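Local coordinates for protein gluconate kinase (PDB 3LL3) that probably transfers phosphate from ATP to a sugar or sugar acid, such as xylulose or gluconate, as a kinase of the FGGY family, at residues R410-C413 / A414-N418; L197-K201 / E202-K206; C479-R482 / N483-A487; F303-R307 / Q308-D312. One frame throughout, in Å; residues are numbered along the deposited sequence.

Interaction 1: R410-C413 / A414-N418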
# COMPACT_ATOMS: atom_id res chain seq x y z
N ARG A 410 -7.21 -11.97 20.00
CA ARG A 410 -8.16 -13.06 20.13
C ARG A 410 -9.55 -12.60 19.75
O ARG A 410 -10.25 -13.26 18.98
CB ARG A 410 -8.14 -13.63 21.55
CG ARG A 410 -6.87 -14.40 21.85
CD ARG A 410 -6.68 -14.64 23.33
NE ARG A 410 -5.50 -15.46 23.57
CZ ARG A 410 -5.17 -15.95 24.77
NH1 ARG A 410 -5.94 -15.68 25.82
NH2 ARG A 410 -4.09 -16.70 24.91
N GLN A 411 -9.95 -11.44 20.27
CA GLN A 411 -11.28 -10.92 20.01
C GLN A 411 -11.45 -10.49 18.56
O GLN A 411 -12.51 -10.66 17.95
CB GLN A 411 -11.60 -9.73 20.95
CG GLN A 411 -13.02 -9.24 20.81
CD GLN A 411 -14.03 -10.30 21.24
OE1 GLN A 411 -14.98 -10.61 20.52
NE2 GLN A 411 -13.80 -10.88 22.41
N LEU A 412 -10.38 -9.91 18.02
CA LEU A 412 -10.39 -9.49 16.63
C LEU A 412 -10.61 -10.71 15.71
O LEU A 412 -11.36 -10.65 14.73
CB LEU A 412 -9.07 -8.81 16.29
CG LEU A 412 -9.21 -7.51 15.53
CD1 LEU A 412 -7.90 -6.77 15.48
CD2 LEU A 412 -9.68 -7.84 14.15
N CYS A 413 -9.96 -11.82 16.04
CA CYS A 413 -10.16 -13.06 15.26
C CYS A 413 -11.61 -13.49 15.33
O CYS A 413 -12.21 -13.83 14.33
CB CYS A 413 -9.28 -14.19 15.80
SG CYS A 413 -7.53 -14.04 15.36
N ALA A 414 -12.15 -13.48 16.55
CA ALA A 414 -13.56 -13.82 16.75
C ALA A 414 -14.46 -12.93 15.89
O ALA A 414 -15.39 -13.42 15.25
CB ALA A 414 -13.92 -13.65 18.23
N ASN A 415 -14.19 -11.63 15.91
CA ASN A 415 -14.98 -10.67 15.15
C ASN A 415 -14.88 -10.82 13.62
O ASN A 415 -15.88 -10.64 12.91
CB ASN A 415 -14.61 -9.25 15.57
CG ASN A 415 -14.99 -8.96 17.02
OD1 ASN A 415 -15.71 -9.73 17.64
ND2 ASN A 415 -14.49 -7.85 17.56
N ILE A 416 -13.68 -11.13 13.12
CA ILE A 416 -13.46 -11.35 11.69
C ILE A 416 -13.97 -12.71 11.21
O ILE A 416 -14.68 -12.79 10.21
CB ILE A 416 -11.98 -11.17 11.32
CG1 ILE A 416 -11.62 -9.67 11.37
CG2 ILE A 416 -11.67 -11.76 9.95
CD1 ILE A 416 -10.14 -9.40 11.25
N PHE A 417 -13.61 -13.78 11.93
CA PHE A 417 -14.12 -15.12 11.60
C PHE A 417 -15.62 -15.26 11.90
O PHE A 417 -16.31 -16.07 11.29
CB PHE A 417 -13.33 -16.21 12.35
CG PHE A 417 -11.97 -16.52 11.76
CD1 PHE A 417 -11.71 -17.76 11.20
CD2 PHE A 417 -10.95 -15.58 11.77
CE1 PHE A 417 -10.45 -18.07 10.65
CE2 PHE A 417 -9.69 -15.86 11.25
CZ PHE A 417 -9.44 -17.11 10.67
N ASN A 418 -16.13 -14.46 12.84
CA ASN A 418 -17.53 -14.54 13.25
C ASN A 418 -17.91 -15.94 13.74
O ASN A 418 -19.00 -16.44 13.46
CB ASN A 418 -18.50 -14.14 12.13
CG ASN A 418 -19.86 -13.70 12.67
OD1 ASN A 418 -20.00 -13.40 13.86
ND2 ASN A 418 -20.87 -13.65 11.80
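Ile416 has its CG1 beside the backbone N (chi1 -73°), and an extended chi2 then sends CD1 back one helical turn to Leu412. Leu412 meets it from an unusual setting, chi1 -133°, away from the staggered positions, which brings its CD2 branch over. The result is tight: Leu412 CD2 and Ile416 CD1 are 3.3 Å apart, closer than two methyl groups normally pack. Phe417 folds back toward the preceding turn as well, so that its CD2 lies 3.3 Å from Cys413 O, and that carbonyl oxygen sits at the ring edge near the ring plane. The same oxygen accepts Phe417 N at 2.8 Å. Asn415 N to Gln411 O, also 2.8 Å, and Ile416 N to Leu412 O, 2.9 Å, continue the regular alpha-helical pattern. Past Phe417 the chain leaves the helix with positive phi at Asn418. The Asn415 amide is fixed from outside the turn, by Glu467 at ND2 and Asn464 N at OD1. Helix 407-417 is the crossover of the beta-alpha-beta unit between strands 396-400 and 421-424: Cys413 and Ala414 pack on Ile421, Leu412 and Ile416 on Ile377 of helix 365-388 and Tyr471 of helix 465-485, and Phe417 meets Tyr381 edge-to-face.

Interaction 2: L197-K201 / E202-K206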
# COMPACT_ATOMS: atom_id res chain seq x y z
N LEU A 197 8.33 -40.95 -11.64
CA LEU A 197 9.49 -40.71 -10.78
C LEU A 197 10.63 -41.68 -11.05
O LEU A 197 11.80 -41.37 -10.78
CB LEU A 197 9.07 -40.86 -9.32
CG LEU A 197 8.75 -39.62 -8.50
CD1 LEU A 197 8.69 -38.42 -9.35
CD2 LEU A 197 7.46 -39.82 -7.72
N LYS A 198 10.29 -42.86 -11.58
CA LYS A 198 11.25 -43.94 -11.75
C LYS A 198 11.74 -44.41 -10.38
O LYS A 198 12.92 -44.74 -10.17
CB LYS A 198 12.39 -43.49 -12.67
CG LYS A 198 11.85 -43.07 -14.05
CD LYS A 198 12.91 -42.37 -14.87
CE LYS A 198 12.38 -41.98 -16.24
NZ LYS A 198 13.51 -41.44 -17.04
N ILE A 199 10.78 -44.43 -9.46
CA ILE A 199 11.00 -44.90 -8.10
C ILE A 199 10.16 -46.16 -7.91
O ILE A 199 9.03 -46.24 -8.41
CB ILE A 199 10.54 -43.84 -7.07
CG1 ILE A 199 11.43 -42.59 -7.16
CG2 ILE A 199 10.52 -44.40 -5.67
CD1 ILE A 199 12.90 -42.89 -7.09
N LYS A 200 10.72 -47.14 -7.22
CA LYS A 200 9.97 -48.34 -6.87
C LYS A 200 9.45 -48.23 -5.44
O LYS A 200 10.08 -47.61 -4.57
CB LYS A 200 10.84 -49.58 -7.02
CG LYS A 200 11.35 -49.79 -8.44
CD LYS A 200 10.20 -49.91 -9.42
CE LYS A 200 9.74 -51.36 -9.57
NZ LYS A 200 8.51 -51.45 -10.43
N LYS A 201 8.30 -48.85 -5.21
CA LYS A 201 7.69 -48.94 -3.90
C LYS A 201 8.69 -49.40 -2.84
O LYS A 201 8.68 -48.92 -1.70
CB LYS A 201 6.46 -49.85 -4.00
CG LYS A 201 6.15 -50.73 -2.83
CD LYS A 201 5.22 -51.86 -3.26
CE LYS A 201 6.01 -53.10 -3.61
NZ LYS A 201 5.30 -54.05 -4.53
N GLU A 202 9.59 -50.31 -3.23
CA GLU A 202 10.64 -50.79 -2.34
C GLU A 202 11.66 -49.71 -1.95
O GLU A 202 12.45 -49.91 -1.04
CB GLU A 202 11.37 -51.99 -2.97
CG GLU A 202 10.53 -53.27 -3.05
CD GLU A 202 9.48 -53.22 -4.15
OE1 GLU A 202 9.63 -52.41 -5.09
OE2 GLU A 202 8.50 -54.00 -4.07
N GLN A 203 11.66 -48.58 -2.65
CA GLN A 203 12.60 -47.51 -2.32
C GLN A 203 12.00 -46.51 -1.34
O GLN A 203 12.64 -45.51 -1.00
CB GLN A 203 13.04 -46.77 -3.58
CG GLN A 203 13.97 -47.56 -4.47
CD GLN A 203 14.11 -46.89 -5.81
OE1 GLN A 203 13.20 -46.93 -6.63
NE2 GLN A 203 15.25 -46.25 -6.03
N LEU A 204 10.78 -46.78 -0.90
CA LEU A 204 10.08 -45.92 0.05
C LEU A 204 9.73 -46.68 1.32
O LEU A 204 9.54 -47.90 1.29
CB LEU A 204 8.80 -45.38 -0.58
CG LEU A 204 9.04 -44.55 -1.84
CD1 LEU A 204 7.73 -44.30 -2.54
CD2 LEU A 204 9.77 -43.24 -1.48
N PRO A 205 9.60 -45.97 2.45
CA PRO A 205 9.24 -46.69 3.67
C PRO A 205 7.90 -47.38 3.50
O PRO A 205 7.09 -46.92 2.70
CB PRO A 205 9.10 -45.56 4.71
CG PRO A 205 9.79 -44.36 4.11
CD PRO A 205 9.64 -44.50 2.64
N LYS A 206 7.64 -48.44 4.25
CA LYS A 206 6.29 -48.98 4.34
C LYS A 206 5.40 -48.02 5.13
O LYS A 206 5.89 -47.28 5.98
CB LYS A 206 6.31 -50.36 5.00
CG LYS A 206 6.71 -51.47 4.04
CD LYS A 206 7.06 -52.75 4.77
CE LYS A 206 7.10 -53.94 3.80
NZ LYS A 206 5.73 -54.29 3.32
O HOH W 1 15.41 -44.61 -8.48
O HOH W 2 14.06 -47.78 -9.33
O HOH W 3 6.84 -48.63 0.34
O HOH W 4 7.68 -52.89 -6.75
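Glu202 and Lys201 open a short 3-10 turn that follows the end of helix 191-197, where Lys198, with positive phi, is the C-prime residue of a Schellman motif. The Glu202 side chain bends at chi2 and carries its carboxylate back toward Lys201, whose NZ forms a salt bridge with Glu202 OE2 at 3.2 Å. Lys201 CE is modelled too near that oxygen, so the fine detail of this exposed pair is doubtful. Water 4 donates to Glu202 OE1 and is only weakly held by Lys201 NZ.

Gln203 ties the turn together. Its CG stands beside the backbone N (chi1 -72°) and the chain runs out extended, which lets the amide reach back three residues. There OE1 takes Lys200 N at 2.6 Å, almost straight (174°) and in the plane of the side-chain carbonyl. In return Gln203 N donates to Lys200 O at 2.7 Å, from above that carbonyl's plane, so the two residues grip each other twice. The other end of the amide, NE2, donates to Ala151 O and to water 1, which itself donates to Lys198 O.

Leu204 turns inward: its CG meets Ile199 CG2 at 4.1 Å, and both side chains pack on Trp154 of strand 153-155 and on Leu194 of the preceding helix. Leu204 N closes the second 3-10 step on Lys201 O. Pro205 then leads toward strand 206-208, and water 3 lies 2.8 Å from Lys201 O and 2.9 Å from Pro205 O.

Interaction 3: C479-R482 / N483-A487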
# COMPACT_ATOMS: atom_id res chain seq x y z
N CYS A 479 -10.75 -8.29 -0.33
CA CYS A 479 -10.68 -9.21 -1.47
C CYS A 479 -10.62 -8.47 -2.81
O CYS A 479 -10.01 -8.95 -3.77
CB CYS A 479 -11.85 -10.18 -1.45
SG CYS A 479 -11.81 -11.30 -0.04
N GLU A 480 -11.27 -7.31 -2.87
CA GLU A 480 -11.22 -6.50 -4.08
C GLU A 480 -9.80 -6.02 -4.34
O GLU A 480 -9.32 -6.10 -5.46
CB GLU A 480 -12.18 -5.31 -4.00
CG GLU A 480 -13.62 -5.68 -4.32
CD GLU A 480 -13.83 -6.00 -5.79
OE1 GLU A 480 -13.34 -5.21 -6.63
OE2 GLU A 480 -14.47 -7.03 -6.10
N ILE A 481 -9.13 -5.54 -3.29
CA ILE A 481 -7.77 -5.01 -3.43
C ILE A 481 -6.78 -6.13 -3.75
O ILE A 481 -5.90 -6.00 -4.61
CB ILE A 481 -7.33 -4.24 -2.16
CG1 ILE A 481 -8.33 -3.12 -1.84
CG2 ILE A 481 -5.92 -3.69 -2.32
CD1 ILE A 481 -8.70 -2.23 -3.01
N ARG A 482 -6.95 -7.27 -3.09
CA ARG A 482 -6.13 -8.44 -3.40
C ARG A 482 -6.30 -8.86 -4.87
O ARG A 482 -5.30 -9.12 -5.58
CB ARG A 482 -6.47 -9.59 -2.44
CG ARG A 482 -6.12 -10.96 -2.93
CD ARG A 482 -7.37 -11.65 -3.44
NE ARG A 482 -7.90 -12.54 -2.44
CZ ARG A 482 -9.14 -13.02 -2.41
NH1 ARG A 482 -10.03 -12.69 -3.34
NH2 ARG A 482 -9.48 -13.84 -1.44
N ASN A 483 -7.55 -8.91 -5.32
CA ASN A 483 -7.83 -9.26 -6.70
C ASN A 483 -7.19 -8.26 -7.66
O ASN A 483 -6.65 -8.65 -8.70
CB ASN A 483 -9.34 -9.32 -6.96
CG ASN A 483 -10.01 -10.51 -6.25
OD1 ASN A 483 -9.35 -11.44 -5.79
ND2 ASN A 483 -11.34 -10.46 -6.17
N ALA A 484 -7.25 -6.98 -7.32
CA ALA A 484 -6.78 -5.94 -8.24
C ALA A 484 -5.29 -6.06 -8.47
O ALA A 484 -4.79 -5.80 -9.56
CB ALA A 484 -7.13 -4.55 -7.71
N LEU A 485 -4.58 -6.48 -7.43
CA LEU A 485 -3.12 -6.56 -7.47
C LEU A 485 -2.57 -7.96 -7.77
O LEU A 485 -1.38 -8.11 -7.96
CB LEU A 485 -2.52 -6.04 -6.16
CG LEU A 485 -2.64 -4.52 -5.95
CD1 LEU A 485 -2.30 -4.15 -4.53
CD2 LEU A 485 -1.74 -3.79 -6.95
N ALA A 486 -3.43 -8.97 -7.79
CA ALA A 486 -2.98 -10.36 -7.91
C ALA A 486 -2.02 -10.59 -9.09
O ALA A 486 -1.03 -11.30 -8.97
CB ALA A 486 -4.17 -11.32 -7.99
N ALA A 487 -2.28 -9.96 -10.23
CA ALA A 487 -1.44 -10.18 -11.40
C ALA A 487 -0.25 -9.21 -11.50
O ALA A 487 0.45 -9.20 -12.51
CB ALA A 487 -2.28 -10.16 -12.68
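Arg482 and Asn483 supply the polar side-chain contact here: Arg482 NH1 donates to Asn483 OD1 at 2.8 Å. The N-H points at the oxygen fairly straight, 160°, and the oxygen lies near the guanidinium plane, at its edge. Adjacent in sequence, the two side chains run side by side in the same direction, and the guanidinium and amide planes are 33° apart. Arg482 gets there by curling: its chain is bent at chi2 and again at chi3, which brings the group back along the helix until Cys479 CA sits over one face, 3.9 Å above the plane and toward the rim. Its NH2 has a second partner in Asp382, a salt bridge to helix 365-388, so the guanidinium is held at two nitrogens.

Backbone bonds mark the last turns of helix 465-485, the final helix of the chain. Asn483 N reaches Cys479 O at 2.9 Å and Ala484 N reaches Glu480 O at the same length. At Leu485 the pattern slackens, since its N donates to Ile481 O at 3.2 Å and weakly to Arg482 O at 3.3 Å.

Apolar contacts lie on another side of the helix. Ile481 CG2 and Leu485 CD1 approach to 4.3 Å, a loose touch one turn apart, and both side chains continue onto Leu337 of strand 335-337 and residues of strand 354-359. The second subunit packs against this end of the helix: Leu485 meets Leu485 of that subunit, Ile481 its Phe492, Ala484 its Ser488 and Glu480 its Lys491.

Interaction 4: F303-R307 / Q308-D312. With ATP (adenosine-5'-triphosphate), chain C.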
# COMPACT_ATOMS: atom_id res chain seq x y z
N PHE A 303 3.81 -9.10 11.81
CA PHE A 303 3.60 -8.26 12.99
C PHE A 303 4.93 -7.71 13.49
O PHE A 303 5.05 -6.54 13.82
CB PHE A 303 2.91 -9.05 14.09
CG PHE A 303 2.74 -8.29 15.37
CD1 PHE A 303 3.70 -8.35 16.36
CD2 PHE A 303 1.62 -7.48 15.57
CE1 PHE A 303 3.55 -7.65 17.55
CE2 PHE A 303 1.46 -6.78 16.76
CZ PHE A 303 2.44 -6.86 17.75
N ASN A 304 5.92 -8.58 13.56
CA ASN A 304 7.26 -8.18 13.93
C ASN A 304 7.84 -7.14 12.98
O ASN A 304 8.37 -6.14 13.43
CB ASN A 304 8.18 -9.39 13.97
CG ASN A 304 9.52 -9.07 14.59
OD1 ASN A 304 10.57 -9.18 13.94
ND2 ASN A 304 9.51 -8.67 15.86
N TRP A 305 7.75 -7.38 11.67
CA TRP A 305 8.21 -6.39 10.69
C TRP A 305 7.55 -5.02 10.91
O TRP A 305 8.23 -4.00 10.91
CB TRP A 305 7.99 -6.85 9.25
CG TRP A 305 8.18 -5.74 8.25
CD1 TRP A 305 9.35 -5.37 7.64
CD2 TRP A 305 7.17 -4.85 7.75
NE1 TRP A 305 9.13 -4.31 6.78
CE2 TRP A 305 7.80 -3.97 6.84
CE3 TRP A 305 5.80 -4.72 7.98
CZ2 TRP A 305 7.10 -2.97 6.16
CZ3 TRP A 305 5.10 -3.71 7.31
CH2 TRP A 305 5.76 -2.85 6.41
N ALA A 306 6.23 -5.02 11.08
CA ALA A 306 5.49 -3.77 11.28
C ALA A 306 5.89 -3.05 12.56
O ALA A 306 5.94 -1.82 12.59
CB ALA A 306 3.99 -4.01 11.25
N ARG A 307 6.16 -3.83 13.60
CA ARG A 307 6.52 -3.30 14.91
C ARG A 307 7.84 -2.54 14.84
O ARG A 307 7.98 -1.47 15.43
CB ARG A 307 6.62 -4.44 15.94
CG ARG A 307 7.12 -4.00 17.31
CD ARG A 307 7.19 -5.16 18.30
NE ARG A 307 8.25 -6.11 17.95
CZ ARG A 307 9.54 -5.80 17.88
NH1 ARG A 307 9.95 -4.56 18.11
NH2 ARG A 307 10.43 -6.73 17.56
N GLN A 308 8.80 -3.10 14.10
CA GLN A 308 10.11 -2.50 13.92
C GLN A 308 10.14 -1.39 12.87
O GLN A 308 10.99 -0.51 12.94
CB GLN A 308 11.12 -3.55 13.49
CG GLN A 308 11.49 -4.59 14.54
CD GLN A 308 12.75 -5.34 14.15
OE1 GLN A 308 12.68 -6.48 13.66
NE2 GLN A 308 13.90 -4.69 14.33
N THR A 309 9.25 -1.47 11.89
CA THR A 309 9.31 -0.57 10.74
C THR A 309 8.41 0.65 10.92
O THR A 309 8.83 1.77 10.66
CB THR A 309 8.94 -1.31 9.44
OG1 THR A 309 9.91 -2.33 9.20
CG2 THR A 309 8.92 -0.37 8.25
N LEU A 310 7.19 0.42 11.39
CA LEU A 310 6.25 1.51 11.60
C LEU A 310 6.71 2.36 12.77
O LEU A 310 6.46 3.55 12.79
CB LEU A 310 4.82 1.02 11.84
CG LEU A 310 4.04 0.61 10.58
CD1 LEU A 310 4.88 -0.36 9.81
CD2 LEU A 310 2.70 -0.02 10.89
N PHE A 311 7.39 1.75 13.74
CA PHE A 311 7.84 2.49 14.92
C PHE A 311 9.37 2.54 15.04
O PHE A 311 10.02 3.44 14.52
CB PHE A 311 7.25 1.88 16.20
CG PHE A 311 5.74 1.87 16.25
CD1 PHE A 311 5.01 0.83 15.69
CD2 PHE A 311 5.05 2.88 16.90
CE1 PHE A 311 3.63 0.81 15.75
CE2 PHE A 311 3.66 2.86 16.96
CZ PHE A 311 2.95 1.82 16.39
N ASP A 312 9.92 1.56 15.73
CA ASP A 312 11.36 1.45 15.92
C ASP A 312 11.64 0.16 16.69
O ASP A 312 10.71 -0.48 17.19
CB ASP A 312 11.97 2.70 16.60
CG ASP A 312 11.55 2.87 18.07
OD1 ASP A 312 11.53 1.88 18.84
OD2 ASP A 312 11.27 4.02 18.46
PG ATP C . 7.32 -22.27 18.32
O1G ATP C . 8.20 -21.24 19.29
O2G ATP C . 6.22 -23.11 19.24
O3G ATP C . 8.23 -23.18 17.63
PB ATP C . 6.90 -19.84 16.88
O1B ATP C . 5.92 -19.36 15.65
O2B ATP C . 8.31 -19.71 16.52
O3B ATP C . 6.48 -21.41 17.20
PA ATP C . 5.31 -18.22 18.77
O1A ATP C . 3.94 -19.12 18.67
O2A ATP C . 5.59 -17.78 20.13
O3A ATP C . 6.71 -18.95 18.27
O5' ATP C . 5.05 -16.88 17.85
C5' ATP C . 6.13 -16.02 17.60
C4' ATP C . 5.59 -14.69 17.15
O4' ATP C . 4.75 -13.97 18.04
C3' ATP C . 6.49 -13.65 16.42
O3' ATP C . 6.47 -13.73 15.02
C2' ATP C . 6.12 -12.28 17.09
O2' ATP C . 6.19 -11.20 16.21
C1' ATP C . 4.76 -12.62 17.66
N9 ATP C . 4.43 -11.90 18.88
C8 ATP C . 5.17 -11.80 20.01
N7 ATP C . 4.37 -11.10 20.95
C5 ATP C . 3.12 -10.81 20.35
C6 ATP C . 1.96 -10.15 20.82
N6 ATP C . 1.92 -9.67 22.19
N1 ATP C . 0.90 -10.01 20.02
C2 ATP C . 0.91 -10.50 18.73
N3 ATP C . 2.05 -11.14 18.28
C4 ATP C . 3.14 -11.28 19.09
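Trp305 O is gripped twice by Thr309, through Thr309 N at 2.9 Å and through the hydroxyl OG1, also at 2.9 Å. With chi1 -63°, OG1 stands beside the threonine's own backbone N and folds back onto the preceding turn. That puts it over the indole, 3.2 Å above the plane and toward the rim. Next along, Leu310 N donates to Ala306 O at 2.8 Å, while the helix widens into a pi-type turn over 308-311. The second subunit bonds here through His363 O to Trp305 NE1 and through its Lys365 to Thr309 O and Phe311 O, while Lys365 of the same chain takes Leu310 O.

Farther out, apolar contacts take over round Trp305 and Leu310. Thr309 CB lies over the indole's five-membered ring, a CH-pi contact 4.1 Å from its centroid and 20° off the normal. Leu310 CD1 drops back to Ala306 CB at 4.0 Å and also touches Trp305 CZ3. Separately, the Gln308 CG methylene approaches the Arg307 guanidinium obliquely, and NH1 of that group is bonded to Glu315 O.

On the nucleotide side, Phe303 lays one ring face against the adenine, with CD1 3.8 Å from ATP N3, and Asn304 CB approaches the ribose O2' at 3.5 Å. Thr261 N, Gly402 N and Gly300 O supply hydrogen bonds to ATP. Within 303-312, then, the nucleotide is met by van der Waals contact, whereas toward the second subunit backbone carbonyls and the indole N-H make hydrogen bonds beside the packing.

How the interactions relate
Interaction 1 is the most buried, a helical turn within a beta-alpha-beta unit; interactions 3 and 4 are partly buried and both reach the second subunit. Interaction 2, with mostly exposed residues, is nearest the surface in character and belongs to the N-terminal domain, its centre 42 to 47 Å from the others. Helix 365-388 links the first, third and fourth: apolar side chains of interactions 1 and 4 pack on it, and interaction 3 reaches it through a salt bridge. Interactions 1 and 3 also share helix 465-485. Chemistry follows place: tight methyl packing in 410-418, waters and an exposed ion pair in 197-206, an arginine-asparagine bond in 479-487, and nucleotide contact in 303-312 alone.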